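Local structure of restriction endonuclease AspBHI (Azoarcus sp., 4OC8) at residues S62-P67 and V124-A129. The protein probably binds DNA carrying modified bases and cuts it, as a modification-dependent restriction endonuclease whose assembly holds four chains. Numbering follows the deposited sequence.
Sequences SNLAEP and VFTTEA
Two backbone hydrogen bonds reach from Ser62 to the strand that ends at Thr127. Ser62 N gives a weak, bent one to Phe125 O (3.0 Å), and Thr127 N gives a straighter one to Ser62 O at 2.9 Å, 160° at the hydrogen, in the carbonyl plane. Ser62 thus bonds to the neighbours on either side of its partner Thr126, the pattern of a parallel bridge. CA of Thr126 also lies 3.2 Å from Ser62 O, a bent C-H...O contact.

In the fold, this is the last rung between parallel strands 55-62 and 122-127 of the N-terminal, probably PUA-like domain; beyond Ser62 the chain turns off into a loop. On its other edge strand 122-127 pairs antiparallel with strand 133-142, whose Phe134 touches the Thr127 side chain. Phe125 suits packing away from Ser62: its ring meets Phe136, Leu34 and Leu37.

Ser62 and Thr126 point to the same sheet face, where hydroxyls suit burial because each is hydrogen-bonded, Ser62 OG to Asp71 OD2 and Thr126 OG1 to Arg137 NE. Asn63, its CG anti to the backbone N (chi1 -160°), swings OD1 to within 3.2 Å of Thr127 OG1, too poorly angled for a hydrogen bond. That OG1 sits between its own backbone N and carbonyl carbon, with CG2 near Ser62 O.

Apolar contact is slight: Leu64 crosses Thr126 obliquely, CD1 resting 4.0 Å from the methyl CG2 of the beta-branched threonine.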
loop_
_atom_site.group_PDB
_atom_site.type_symbol
_atom_site.label_atom_id
_atom_site.label_comp_id
_atom_site.label_asym_id
_atom_site.label_seq_id
_atom_site.Cartn_x
_atom_site.Cartn_y
_atom_site.Cartn_z
ATOM N N SER A 62 -27.240 8.019 1.010
ATOM C CA SER A 62 -26.451 7.655 2.173
ATOM C C SER A 62 -26.218 8.853 3.087
ATOM O O SER A 62 -26.057 9.976 2.622
ATOM C CB SER A 62 -25.125 7.032 1.744
ATOM O OG SER A 62 -24.428 6.521 2.866
ATOM N N ASN A 63 -26.212 8.599 4.392
ATOM C CA ASN A 63 -26.017 9.644 5.390
ATOM C C ASN A 63 -24.536 9.891 5.651
ATOM O O ASN A 63 -24.122 11.024 5.908
ATOM C CB ASN A 63 -26.711 9.253 6.697
ATOM C CG ASN A 63 -26.971 10.442 7.603
ATOM O OD1 ASN A 63 -26.287 11.464 7.526
ATOM N ND2 ASN A 63 -27.967 10.314 8.469
ATOM N N LEU A 64 -23.749 8.819 5.583
ATOM C CA LEU A 64 -22.324 8.850 5.921
ATOM C C LEU A 64 -22.111 9.274 7.374
ATOM O O LEU A 64 -21.019 9.693 7.752
ATOM C CB LEU A 64 -21.528 9.758 4.972
ATOM C CG LEU A 64 -21.656 9.559 3.456
ATOM C CD1 LEU A 64 -20.695 10.473 2.704
ATOM C CD2 LEU A 64 -21.426 8.110 3.068
ATOM N N ALA A 65 -23.164 9.156 8.178
ATOM C CA ALA A 65 -23.105 9.478 9.599
ATOM C C ALA A 65 -23.199 8.195 10.410
ATOM O O ALA A 65 -23.095 8.210 11.635
ATOM C CB ALA A 65 -24.236 10.425 9.978
ATOM N N GLU A 66 -23.397 7.084 9.710
ATOM C CA GLU A 66 -23.584 5.792 10.350
ATOM C C GLU A 66 -22.266 5.058 10.565
ATOM O O GLU A 66 -21.624 4.618 9.608
ATOM C CB GLU A 66 -24.560 4.933 9.544
ATOM C CG GLU A 66 -24.374 5.007 8.027
ATOM C CD GLU A 66 -25.511 4.330 7.271
ATOM O OE1 GLU A 66 -26.683 4.545 7.654
ATOM O OE2 GLU A 66 -25.238 3.578 6.307
ATOM N N PRO A 67 -21.859 4.925 11.832
ATOM C CA PRO A 67 -20.630 4.205 12.169
ATOM C C PRO A 67 -20.836 2.693 12.099
ATOM O O PRO A 67 -19.880 1.945 11.872
ATOM C CB PRO A 67 -20.340 4.655 13.605
ATOM C CG PRO A 67 -21.638 5.225 14.133
ATOM C CD PRO A 67 -22.639 5.302 13.021
ATOM N N VAL A 124 -26.227 8.030 -7.268
ATOM C CA VAL A 124 -25.789 8.162 -5.883
ATOM C C VAL A 124 -26.045 9.564 -5.318
ATOM O O VAL A 124 -25.687 10.570 -5.935
ATOM C CB VAL A 124 -24.287 7.846 -5.758
ATOM C CG1 VAL A 124 -23.845 7.887 -4.305
ATOM C CG2 VAL A 124 -23.982 6.490 -6.377
ATOM N N PHE A 125 -26.673 9.621 -4.146
ATOM C CA PHE A 125 -26.859 10.879 -3.427
ATOM C C PHE A 125 -26.385 10.720 -1.987
ATOM O O PHE A 125 -26.466 9.630 -1.422
ATOM C CB PHE A 125 -28.332 11.287 -3.413
ATOM C CG PHE A 125 -28.866 11.721 -4.745
ATOM C CD1 PHE A 125 -29.418 10.798 -5.619
ATOM C CD2 PHE A 125 -28.838 13.056 -5.114
ATOM C CE1 PHE A 125 -29.923 11.196 -6.848
ATOM C CE2 PHE A 125 -29.340 13.462 -6.340
ATOM C CZ PHE A 125 -29.886 12.532 -7.208
ATOM N N THR A 126 -25.893 11.802 -1.390
ATOM C CA THR A 126 -25.580 11.793 0.039
ATOM C C THR A 126 -26.308 12.933 0.743
ATOM O O THR A 126 -26.390 14.032 0.217
ATOM C CB THR A 126 -24.059 11.885 0.314
ATOM O OG1 THR A 126 -23.529 13.091 -0.254
ATOM C CG2 THR A 126 -23.336 10.688 -0.271
ATOM N N THR A 127 -26.839 12.676 1.932
ATOM C CA THR A 127 -27.597 13.700 2.645
ATOM C C THR A 127 -26.686 14.742 3.282
ATOM O O THR A 127 -25.708 14.396 3.944
ATOM C CB THR A 127 -28.472 13.095 3.751
ATOM O OG1 THR A 127 -27.635 12.588 4.796
ATOM C CG2 THR A 127 -29.329 11.971 3.200
ATOM N N GLU A 128 -27.012 16.015 3.067
ATOM C CA GLU A 128 -26.344 17.111 3.761
ATOM C C GLU A 128 -27.001 17.290 5.128
ATOM O O GLU A 128 -26.425 17.895 6.037
ATOM C CB GLU A 128 -26.431 18.409 2.951
ATOM C CG GLU A 128 -25.751 18.355 1.586
ATOM C CD GLU A 128 -24.247 18.200 1.687
ATOM O OE1 GLU A 128 -23.554 19.227 1.856
ATOM O OE2 GLU A 128 -23.759 17.050 1.597
ATOM N N ALA A 129 -28.218 16.761 5.247
ATOM C CA ALA A 129 -28.956 16.699 6.510
ATOM C C ALA A 129 -29.332 18.054 7.122
ATOM O O ALA A 129 -29.405 18.190 8.343
ATOM C CB ALA A 129 -28.217 15.821 7.529
#